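Local structure of StiE protein (Stigmatella aurantiaca, 6ECX) at residues G162-G167 with I283-F288; S14-L19 with A192-N197; S212-W217 with K307-L312. The protein transfers a methyl group from S-adenosylmethionine to oxygen, serving as the O-methyltransferase domain of a multidomain polyketide synthase that probably builds an antibiotic. All coordinates share one frame; numbering follows the deposited sequence.

Contact 1. Residues G162-G167 with I283-F288; sequences GFEVAG and ISYVLF. With SAM (S-adenosylmethionine), chain B.
Glu164 lays its CG and carboxylate against the hydroxyl end of the Tyr285 ring, with CG 3.5 Å from Tyr285 OH. The setting is the Rossmann-like sheet of a class I methyltransferase. Glu164 follows directly on strand 157-163, while Tyr285 belongs to the antiparallel strand 283-292, and strand 187-196 runs between them, so the two side chains have to reach across a whole intervening strand. Tyr285 manages this because its CG lies anti to the backbone N (chi1 -171°), which extends the ring over Ala192 of that middle strand. Glu164 answers with a chain extended beyond CG, and its carboxylate arrives at the ring edge near the ring plane. The two flat groups stand almost perpendicular, at 88°. The phenol donates to Glu164: the distance from Tyr285 OH to Glu164 OE1 is 2.7 Å, and the acceptor uses its anti lone pair, the one directed away from OE2. Both residues are buried, and the bond satisfies a phenol hydroxyl and one carboxylate oxygen together. Leu76 of helix 64-80 also packs on Tyr285, and the edge-to-face partner of the ring is Phe194.

Segment 162-167 also lines the S-adenosylmethionine pocket. At the end of the strand the backbone of Glu164 enters the left-handed region (phi 56°), and the chain turns out of the strand beside the cofactor. Phe163 O accepts a hydrogen bond from the amino N of S-adenosylmethionine at 3.2 Å. Val165 CG1 packs against the ribose, 3.7 Å from O4', and Glu164 O approaches C5' to 3.4 Å. Tyr285 is thus a second-shell residue, holding by OE1 a carboxylate whose other oxygen, Glu164 OE2, lies 3.9 Å from CE, the methyl carbon of S-adenosylmethionine.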
loop_
_atom_site.group_PDB
_atom_site.type_symbol
_atom_site.label_atom_id
_atom_site.label_comp_id
_atom_site.label_asym_id
_atom_site.label_seq_id
_atom_site.Cartn_x
_atom_site.Cartn_y
_atom_site.Cartn_z
ATOM N N GLY A 162 0.863 -3.256 -4.949
ATOM C CA GLY A 162 1.864 -2.365 -4.373
ATOM C C GLY A 162 1.211 -1.527 -3.298
ATOM O O GLY A 162 0.685 -0.449 -3.588
ATOM N N PHE A 163 1.217 -2.012 -2.056
ATOM C CA PHE A 163 0.590 -1.309 -0.943
ATOM C C PHE A 163 1.697 -0.585 -0.185
ATOM O O PHE A 163 2.517 -1.222 0.488
ATOM C CB PHE A 163 -0.187 -2.268 -0.037
ATOM C CG PHE A 163 -1.220 -3.114 -0.778
ATOM C CD1 PHE A 163 -1.802 -2.659 -1.969
ATOM C CD2 PHE A 163 -1.595 -4.368 -0.289
ATOM C CE1 PHE A 163 -2.737 -3.438 -2.653
ATOM C CE2 PHE A 163 -2.533 -5.154 -0.960
ATOM C CZ PHE A 163 -3.105 -4.684 -2.155
ATOM N N GLU A 164 1.731 0.735 -0.326
ATOM C CA GLU A 164 2.741 1.592 0.296
ATOM C C GLU A 164 4.156 1.155 -0.089
ATOM O O GLU A 164 5.033 0.977 0.760
ATOM C CB GLU A 164 2.566 1.615 1.814
ATOM C CG GLU A 164 1.259 2.203 2.301
ATOM C CD GLU A 164 1.185 2.277 3.822
ATOM O OE1 GLU A 164 0.067 2.401 4.363
ATOM O OE2 GLU A 164 2.251 2.212 4.476
ATOM N N VAL A 165 4.373 0.972 -1.393
ATOM C CA VAL A 165 5.663 0.509 -1.900
ATOM C C VAL A 165 6.214 1.484 -2.934
ATOM O O VAL A 165 7.348 1.962 -2.817
ATOM C CB VAL A 165 5.555 -0.903 -2.511
ATOM C CG1 VAL A 165 6.932 -1.373 -2.951
ATOM C CG2 VAL A 165 4.919 -1.875 -1.529
ATOM N N ALA A 166 5.418 1.767 -3.968
ATOM C CA ALA A 166 5.899 2.604 -5.067
ATOM C C ALA A 166 6.433 3.938 -4.561
ATOM O O ALA A 166 7.407 4.472 -5.107
ATOM C CB ALA A 166 4.780 2.823 -6.099
ATOM N N GLY A 167 5.828 4.481 -3.501
ATOM C CA GLY A 167 6.300 5.743 -2.952
ATOM C C GLY A 167 7.712 5.697 -2.400
ATOM O O GLY A 167 8.339 6.750 -2.221
ATOM N N ILE A 283 -2.037 16.219 1.340
ATOM C CA ILE A 283 -1.811 14.963 0.642
ATOM C C ILE A 283 -3.050 14.096 0.811
ATOM O O ILE A 283 -3.901 14.338 1.676
ATOM C CB ILE A 283 -0.550 14.229 1.147
ATOM C CG1 ILE A 283 -0.717 13.829 2.611
ATOM C CG2 ILE A 283 0.690 15.118 0.989
ATOM C CD1 ILE A 283 0.562 13.313 3.246
ATOM N N SER A 284 -3.147 13.083 -0.043
ATOM C CA SER A 284 -4.258 12.152 -0.034
ATOM C C SER A 284 -3.702 10.742 -0.006
ATOM O O SER A 284 -2.707 10.446 -0.674
ATOM C CB SER A 284 -5.168 12.334 -1.262
ATOM O OG SER A 284 -5.821 13.584 -1.186
ATOM N N TYR A 285 -4.321 9.893 0.804
ATOM C CA TYR A 285 -4.008 8.477 0.819
ATOM C C TYR A 285 -5.028 7.796 -0.080
ATOM O O TYR A 285 -6.231 7.827 0.206
ATOM C CB TYR A 285 -4.059 7.925 2.234
ATOM C CG TYR A 285 -3.539 6.523 2.375
ATOM C CD1 TYR A 285 -4.380 5.437 2.209
ATOM C CD2 TYR A 285 -2.213 6.277 2.691
ATOM C CE1 TYR A 285 -3.931 4.152 2.354
ATOM C CE2 TYR A 285 -1.744 4.979 2.830
ATOM C CZ TYR A 285 -2.617 3.924 2.662
ATOM O OH TYR A 285 -2.185 2.637 2.806
ATOM N N VAL A 286 -4.561 7.219 -1.173
ATOM C CA VAL A 286 -5.440 6.871 -2.287
ATOM C C VAL A 286 -5.292 5.393 -2.599
ATOM O O VAL A 286 -4.182 4.853 -2.580
ATOM C CB VAL A 286 -5.127 7.733 -3.528
ATOM C CG1 VAL A 286 -5.962 7.267 -4.711
ATOM C CG2 VAL A 286 -5.391 9.220 -3.217
ATOM N N LEU A 287 -6.415 4.735 -2.879
ATOM C CA LEU A 287 -6.426 3.320 -3.219
ATOM C C LEU A 287 -6.754 3.238 -4.717
ATOM O O LEU A 287 -7.908 3.435 -5.121
ATOM C CB LEU A 287 -7.435 2.568 -2.351
ATOM C CG LEU A 287 -7.402 2.878 -0.841
ATOM C CD1 LEU A 287 -8.492 2.123 -0.094
ATOM C CD2 LEU A 287 -6.036 2.561 -0.234
ATOM N N PHE A 288 -5.722 2.960 -5.522
ATOM C CA PHE A 288 -5.787 2.988 -6.976
ATOM C C PHE A 288 -6.271 1.641 -7.501
ATOM O O PHE A 288 -5.798 0.588 -7.059
ATOM C CB PHE A 288 -4.413 3.258 -7.597
ATOM C CG PHE A 288 -3.761 4.565 -7.179
ATOM C CD1 PHE A 288 -3.091 4.670 -5.961
ATOM C CD2 PHE A 288 -3.738 5.648 -8.045
ATOM C CE1 PHE A 288 -2.461 5.852 -5.602
ATOM C CE2 PHE A 288 -3.110 6.829 -7.700
ATOM C CZ PHE A 288 -2.471 6.937 -6.473
HETATM N N SAM B . 3.024 -4.252 1.188
HETATM C CA SAM B . 3.382 -4.705 2.526
HETATM C C SAM B . 2.230 -4.488 3.498
HETATM O O SAM B . 1.290 -3.774 3.160
HETATM O OXT SAM B . 2.201 -5.009 4.618
HETATM C CB SAM B . 4.626 -3.980 3.008
HETATM C CG SAM B . 4.566 -2.463 2.881
HETATM S SD SAM B . 6.012 -1.713 3.676
HETATM C CE SAM B . 5.318 -0.133 4.227
HETATM C "C5'" SAM B . 7.083 -1.324 2.268
HETATM C "C4'" SAM B . 7.690 -2.573 1.624
HETATM O "O4'" SAM B . 8.279 -2.298 0.362
HETATM C "C3'" SAM B . 8.783 -3.258 2.438
HETATM O "O3'" SAM B . 8.482 -4.642 2.404
HETATM C "C2'" SAM B . 10.066 -3.015 1.654
HETATM O "O2'" SAM B . 11.025 -4.048 1.769
HETATM C "C1'" SAM B . 9.519 -2.968 0.234
HETATM N N9 SAM B . 10.359 -2.274 -0.762
HETATM C C8 SAM B . 10.805 -0.976 -0.690
HETATM N N7 SAM B . 11.511 -0.703 -1.817
HETATM C C5 SAM B . 11.534 -1.802 -2.604
HETATM C C6 SAM B . 12.100 -2.069 -3.837
HETATM N N6 SAM B . 12.799 -1.138 -4.486
HETATM N N1 SAM B . 11.943 -3.319 -4.413
HETATM C C2 SAM B . 11.217 -4.295 -3.770
HETATM N N3 SAM B . 10.654 -4.016 -2.542
HETATM C C4 SAM B . 10.807 -2.798 -1.958
#

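Contact 2. Residues S14-L19 with A192-N197; sequences SFYDSL and ADFVAN
A chi1 of -81° sets Tyr16 CG beside its own backbone N and sends the phenol toward Asp193, while Phe15 CG, roughly opposite its backbone N (chi1 153°), carries the ring toward Phe194. Together Phe15, Tyr16 and Phe194 make an aromatic cluster that seats the N-terminal helix 11-19 on strand 187-196 of the methyltransferase sheet. Phe194 drives its edge toward the face of Phe15 in an offset edge-to-face pair, with centroids 5.2 Å apart and planes at 70°. The touching is tight, Phe15 CE2 lying 3.3 Å from Phe194 CE2. Phe15 CE2 also sits over one face of the Tyr16 ring, near its rim, and Val274 of helix 263-280 also packs on Phe15.

Tyr16 meets Phe194 obliquely, its CZ 3.8 Å from Phe194 CD2, and its hydroxyl passes the Phe194 ring edge to reach the polar part of the contact. There Tyr16 OH donates to Asp193 OD1 over a short 2.5 Å, coming in from well above the carboxylate plane. Asp193 OD2 is taken by Gly167 N, so the buried carboxylate is held by both its oxygens. A second donor fixes OD1 from within the strand: Phe194 N lies 2.8 Å from Asp193 OD1, on the anti lone pair.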
loop_
_atom_site.group_PDB
_atom_site.type_symbol
_atom_site.label_atom_id
_atom_site.label_comp_id
_atom_site.label_asym_id
_atom_site.label_seq_id
_atom_site.Cartn_x
_atom_site.Cartn_y
_atom_site.Cartn_z
ATOM N N SER A 14 9.267 12.350 3.738
ATOM C CA SER A 14 9.712 12.180 5.121
ATOM C C SER A 14 9.081 10.958 5.777
ATOM O O SER A 14 9.708 10.324 6.633
ATOM C CB SER A 14 9.395 13.432 5.937
ATOM O OG SER A 14 10.110 14.550 5.449
ATOM N N PHE A 15 7.846 10.625 5.402
ATOM C CA PHE A 15 7.184 9.449 5.960
ATOM C C PHE A 15 7.818 8.162 5.446
ATOM O O PHE A 15 7.922 7.175 6.183
ATOM C CB PHE A 15 5.690 9.499 5.628
ATOM C CG PHE A 15 5.026 8.148 5.549
ATOM C CD1 PHE A 15 4.570 7.513 6.691
ATOM C CD2 PHE A 15 4.828 7.527 4.324
ATOM C CE1 PHE A 15 3.949 6.276 6.617
ATOM C CE2 PHE A 15 4.211 6.290 4.246
ATOM C CZ PHE A 15 3.767 5.666 5.393
ATOM N N TYR A 16 8.250 8.154 4.185
ATOM C CA TYR A 16 8.831 6.952 3.603
ATOM C C TYR A 16 10.264 6.722 4.073
ATOM O O TYR A 16 10.716 5.573 4.132
ATOM C CB TYR A 16 8.753 7.035 2.076
ATOM C CG TYR A 16 7.398 6.648 1.516
ATOM C CD1 TYR A 16 6.797 5.447 1.876
ATOM C CD2 TYR A 16 6.712 7.486 0.644
ATOM C CE1 TYR A 16 5.561 5.079 1.371
ATOM C CE2 TYR A 16 5.467 7.129 0.138
ATOM C CZ TYR A 16 4.902 5.923 0.506
ATOM O OH TYR A 16 3.676 5.556 0.014
ATOM N N ASP A 17 10.991 7.788 4.415
ATOM C CA ASP A 17 12.284 7.608 5.066
ATOM C C ASP A 17 12.123 7.014 6.459
ATOM O O ASP A 17 13.020 6.316 6.946
ATOM C CB ASP A 17 13.029 8.940 5.141
ATOM C CG ASP A 17 13.408 9.471 3.775
ATOM O OD1 ASP A 17 13.721 8.655 2.882
ATOM O OD2 ASP A 17 13.394 10.708 3.596
ATOM N N SER A 18 10.987 7.276 7.109
ATOM C CA SER A 18 10.730 6.712 8.428
ATOM C C SER A 18 10.554 5.199 8.357
ATOM O O SER A 18 11.114 4.461 9.177
ATOM C CB SER A 18 9.493 7.374 9.039
ATOM O OG SER A 18 8.308 6.999 8.356
ATOM N N LEU A 19 9.771 4.721 7.383
ATOM C CA LEU A 19 9.564 3.284 7.227
ATOM C C LEU A 19 10.883 2.554 7.010
ATOM O O LEU A 19 11.070 1.433 7.497
ATOM C CB LEU A 19 8.607 3.013 6.064
ATOM C CG LEU A 19 7.148 3.412 6.271
ATOM C CD1 LEU A 19 6.378 3.295 4.968
ATOM C CD2 LEU A 19 6.510 2.546 7.341
ATOM N N ALA A 192 -1.893 1.160 -2.917
ATOM C CA ALA A 192 -2.155 2.169 -1.909
ATOM C C ALA A 192 -0.933 3.074 -1.869
ATOM O O ALA A 192 0.195 2.582 -1.735
ATOM C CB ALA A 192 -2.419 1.530 -0.540
ATOM N N ASP A 193 -1.151 4.375 -2.031
ATOM C CA ASP A 193 -0.041 5.319 -2.019
ATOM C C ASP A 193 -0.589 6.734 -1.876
ATOM O O ASP A 193 -1.801 6.951 -1.775
ATOM C CB ASP A 193 0.839 5.179 -3.259
ATOM C CG ASP A 193 2.319 5.252 -2.913
ATOM O OD1 ASP A 193 2.713 6.210 -2.229
ATOM O OD2 ASP A 193 3.076 4.339 -3.291
ATOM N N PHE A 194 0.330 7.691 -1.836
ATOM C CA PHE A 194 0.012 9.084 -1.569
ATOM C C PHE A 194 -0.007 9.910 -2.845
ATOM O O PHE A 194 0.824 9.719 -3.740
ATOM C CB PHE A 194 1.024 9.691 -0.608
ATOM C CG PHE A 194 0.967 9.104 0.754
ATOM C CD1 PHE A 194 0.069 9.593 1.694
ATOM C CD2 PHE A 194 1.799 8.053 1.099
ATOM C CE1 PHE A 194 0.007 9.045 2.959
ATOM C CE2 PHE A 194 1.753 7.504 2.368
ATOM C CZ PHE A 194 0.858 7.998 3.300
ATOM N N VAL A 195 -0.945 10.851 -2.897
ATOM C CA VAL A 195 -1.014 11.879 -3.925
ATOM C C VAL A 195 -0.777 13.219 -3.235
ATOM O O VAL A 195 -1.475 13.556 -2.269
ATOM C CB VAL A 195 -2.369 11.859 -4.652
ATOM C CG1 VAL A 195 -2.490 13.069 -5.582
ATOM C CG2 VAL A 195 -2.557 10.546 -5.432
ATOM N N ALA A 196 0.215 13.972 -3.703
ATOM C CA ALA A 196 0.426 15.326 -3.203
ATOM C C ALA A 196 -0.479 16.302 -3.947
ATOM O O ALA A 196 -0.513 16.304 -5.176
ATOM C CB ALA A 196 1.883 15.746 -3.373
ATOM N N ASN A 197 -1.190 17.150 -3.206
ATOM C CA ASN A 197 -2.189 18.034 -3.790
ATOM C C ASN A 197 -1.700 19.471 -3.962
ATOM O O ASN A 197 -2.523 20.376 -4.124
ATOM C CB ASN A 197 -3.458 18.015 -2.940
ATOM C CG ASN A 197 -4.046 16.630 -2.807
ATOM O OD1 ASN A 197 -4.149 15.891 -3.789
ATOM N ND2 ASN A 197 -4.425 16.261 -1.588
#

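Contact 3. Residues S212-W217 with K307-L312; sequences STREQW and KQFEQL
The polar part of this contact belongs to Arg214, whose NE donates to the backbone oxygen Phe309 O at 2.8 Å with an N-H...O angle of 156°. Phe309 O lies close to the guanidinium plane, yet seen from the carbonyl the donor stands above its plane, away from the lone-pair directions. Arg214 NH2 reaches a water 3.1 Å away, and the same water takes a weak bond from Leu312 N. NH1, the remaining guanidinium nitrogen, is spent on Asn197 OD1 at the end of the neighbouring strand.

Van der Waals contacts lie alongside. The extended Arg214 chain and the Phe309 side chain run beside one another with opposite headings, bringing Arg214 CG within 3.9 Å of Phe309 CD1. One turn further on, Trp217 CB comes up obliquely to the same ring, 3.5 Å from Phe309 CZ, before its indole turns off to bond Phe194 O through NE1. Two polar atoms meet apolar groups: the backbone oxygen of Arg214 sits over one face of the Phe309 ring, and Arg214 NH2 touches Leu312 CD1 at 3.5 Å.

Capping sets the start of helix 214-222. Thr213 and Gln216 form a capping box: Gln216 N donates to Thr213 OG1 at 3.2 Å, and Thr213 N to Gln216 OE1 at 3.1 Å.

The guanidinium therefore has a partner for each of its nitrogens, which fixes its rotation. With Glu310 OE2 still 6.7 Å from Arg214 NE, the charge is probably solvated by neutral dipoles, tying helix 214-222, strand 187-196 and the chain around 309-312 together.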
loop_
_atom_site.group_PDB
_atom_site.type_symbol
_atom_site.label_atom_id
_atom_site.label_comp_id
_atom_site.label_asym_id
_atom_site.label_seq_id
_atom_site.Cartn_x
_atom_site.Cartn_y
_atom_site.Cartn_z
ATOM N N SER A 212 4.912 13.088 -6.433
ATOM C CA SER A 212 3.680 12.325 -6.215
ATOM C C SER A 212 2.430 13.107 -6.603
ATOM O O SER A 212 1.354 12.858 -6.066
ATOM C CB SER A 212 3.568 11.844 -4.763
ATOM O OG SER A 212 4.734 11.157 -4.342
ATOM N N THR A 213 2.543 14.060 -7.528
ATOM C CA THR A 213 1.355 14.779 -7.960
ATOM C C THR A 213 0.493 13.890 -8.864
ATOM O O THR A 213 0.914 12.832 -9.344
ATOM C CB THR A 213 1.727 16.075 -8.695
ATOM O OG1 THR A 213 2.491 15.752 -9.862
ATOM C CG2 THR A 213 2.549 17.018 -7.799
ATOM N N ARG A 214 -0.750 14.323 -9.081
ATOM C CA ARG A 214 -1.602 13.642 -10.056
ATOM C C ARG A 214 -0.906 13.538 -11.411
ATOM O O ARG A 214 -0.849 12.463 -12.018
ATOM C CB ARG A 214 -2.928 14.387 -10.200
ATOM C CG ARG A 214 -3.885 14.243 -9.047
ATOM C CD ARG A 214 -4.928 15.369 -9.093
ATOM N NE ARG A 214 -6.077 15.030 -8.259
ATOM C CZ ARG A 214 -6.139 15.252 -6.952
ATOM N NH1 ARG A 214 -5.122 15.840 -6.330
ATOM N NH2 ARG A 214 -7.223 14.901 -6.272
ATOM N N GLU A 215 -0.353 14.657 -11.895
ATOM C CA GLU A 215 0.261 14.663 -13.217
ATOM C C GLU A 215 1.454 13.727 -13.275
ATOM O O GLU A 215 1.696 13.081 -14.298
ATOM C CB GLU A 215 0.678 16.086 -13.590
ATOM C CG GLU A 215 1.437 16.174 -14.895
ATOM C CD GLU A 215 1.433 17.578 -15.463
ATOM O OE1 GLU A 215 1.103 17.740 -16.661
ATOM O OE2 GLU A 215 1.739 18.518 -14.701
ATOM N N GLN A 216 2.194 13.620 -12.175
ATOM C CA GLN A 216 3.365 12.754 -12.161
ATOM C C GLN A 216 2.966 11.290 -12.161
ATOM O O GLN A 216 3.512 10.502 -12.940
ATOM C CB GLN A 216 4.241 13.092 -10.963
ATOM C CG GLN A 216 5.056 14.339 -11.195
ATOM C CD GLN A 216 5.836 14.727 -9.963
ATOM O OE1 GLN A 216 5.300 14.718 -8.857
ATOM N NE2 GLN A 216 7.109 15.061 -10.143
ATOM N N TRP A 217 2.000 10.905 -11.316
ATOM C CA TRP A 217 1.446 9.551 -11.398
ATOM C C TRP A 217 0.895 9.265 -12.791
ATOM O O TRP A 217 1.100 8.177 -13.338
ATOM C CB TRP A 217 0.327 9.341 -10.376
ATOM C CG TRP A 217 0.764 9.163 -8.932
ATOM C CD1 TRP A 217 0.461 9.980 -7.882
ATOM C CD2 TRP A 217 1.552 8.094 -8.388
ATOM N NE1 TRP A 217 1.013 9.493 -6.717
ATOM C CE2 TRP A 217 1.694 8.342 -7.000
ATOM C CE3 TRP A 217 2.161 6.961 -8.935
ATOM C CZ2 TRP A 217 2.419 7.496 -6.156
ATOM C CZ3 TRP A 217 2.882 6.115 -8.090
ATOM C CH2 TRP A 217 3.003 6.391 -6.717
ATOM N N LYS A 307 -8.832 12.857 -16.196
ATOM C CA LYS A 307 -10.212 13.009 -15.757
ATOM C C LYS A 307 -10.474 12.181 -14.506
ATOM O O LYS A 307 -11.100 12.658 -13.554
ATOM C CB LYS A 307 -11.159 12.616 -16.894
ATOM C CG LYS A 307 -12.589 13.102 -16.752
ATOM C CD LYS A 307 -13.400 12.743 -17.998
ATOM C CE LYS A 307 -14.894 12.982 -17.805
ATOM N NZ LYS A 307 -15.711 12.311 -18.867
ATOM N N GLN A 308 -9.950 10.950 -14.469
ATOM C CA GLN A 308 -10.177 10.062 -13.334
ATOM C C GLN A 308 -9.437 10.531 -12.081
ATOM O O GLN A 308 -9.900 10.286 -10.962
ATOM C CB GLN A 308 -9.747 8.640 -13.715
ATOM C CG GLN A 308 -10.620 7.536 -13.161
ATOM C CD GLN A 308 -12.101 7.750 -13.447
ATOM O OE1 GLN A 308 -12.493 8.052 -14.573
ATOM N NE2 GLN A 308 -12.928 7.598 -12.416
ATOM N N PHE A 309 -8.288 11.190 -12.244
ATOM C CA PHE A 309 -7.549 11.705 -11.095
ATOM C C PHE A 309 -8.266 12.873 -10.423
ATOM O O PHE A 309 -7.942 13.208 -9.280
ATOM C CB PHE A 309 -6.145 12.153 -11.511
ATOM C CG PHE A 309 -5.080 11.085 -11.390
ATOM C CD1 PHE A 309 -4.690 10.603 -10.140
ATOM C CD2 PHE A 309 -4.439 10.602 -12.518
ATOM C CE1 PHE A 309 -3.696 9.635 -10.029
ATOM C CE2 PHE A 309 -3.444 9.631 -12.415
ATOM C CZ PHE A 309 -3.070 9.153 -11.165
ATOM N N GLU A 310 -9.215 13.503 -11.108
ATOM C CA GLU A 310 -9.984 14.608 -10.551
ATOM C C GLU A 310 -11.325 14.164 -9.988
ATOM O O GLU A 310 -12.086 14.999 -9.502
ATOM C CB GLU A 310 -10.209 15.681 -11.622
ATOM C CG GLU A 310 -8.934 16.150 -12.308
ATOM C CD GLU A 310 -9.204 16.929 -13.589
ATOM O OE1 GLU A 310 -10.361 16.926 -14.073
ATOM O OE2 GLU A 310 -8.248 17.542 -14.115
ATOM N N GLN A 311 -11.637 12.878 -10.051
ATOM C CA GLN A 311 -12.887 12.352 -9.525
ATOM C C GLN A 311 -12.632 11.235 -8.530
ATOM O O GLN A 311 -13.321 10.210 -8.544
ATOM C CB GLN A 311 -13.793 11.863 -10.649
ATOM C CG GLN A 311 -14.427 12.998 -11.421
ATOM C CD GLN A 311 -14.844 12.581 -12.806
ATOM O OE1 GLN A 311 -14.844 11.391 -13.137
ATOM N NE2 GLN A 311 -15.189 13.560 -13.638
ATOM N N LEU A 312 -11.634 11.414 -7.657
ATOM C CA LEU A 312 -11.435 10.487 -6.549
ATOM C C LEU A 312 -12.724 10.362 -5.750
ATOM O O LEU A 312 -13.418 11.354 -5.502
ATOM C CB LEU A 312 -10.314 10.975 -5.627
ATOM C CG LEU A 312 -8.968 11.367 -6.227
ATOM C CD1 LEU A 312 -7.989 11.659 -5.121
ATOM C CD2 LEU A 312 -8.425 10.282 -7.152
HETATM O O HOH W 1 -10.265 14.296 -6.807
#

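In the fold
Contacts 1 and 2 lie side by side, their centres about 8 Å apart, and are joined through one mixed sheet, where strand 187-196 of contact 2 runs between strands 157-163 and 283-292 of contact 1. Contact 3 is more peripheral, its centre about 12 Å from that of contact 1 and 16 Å from that of contact 2. It joins helices 214-222 and 298-309, which follow strands 187-196 and 283-292 in the chain. Contacts 1 and 2 interleave in sequence, as do 1 and 3, whereas contact 2 closes before contact 3 opens. The N-terminal helix, the cofactor-facing loop after strand 157-163 and the C-terminal region are thus all gathered around the same part of the methyltransferase sheet.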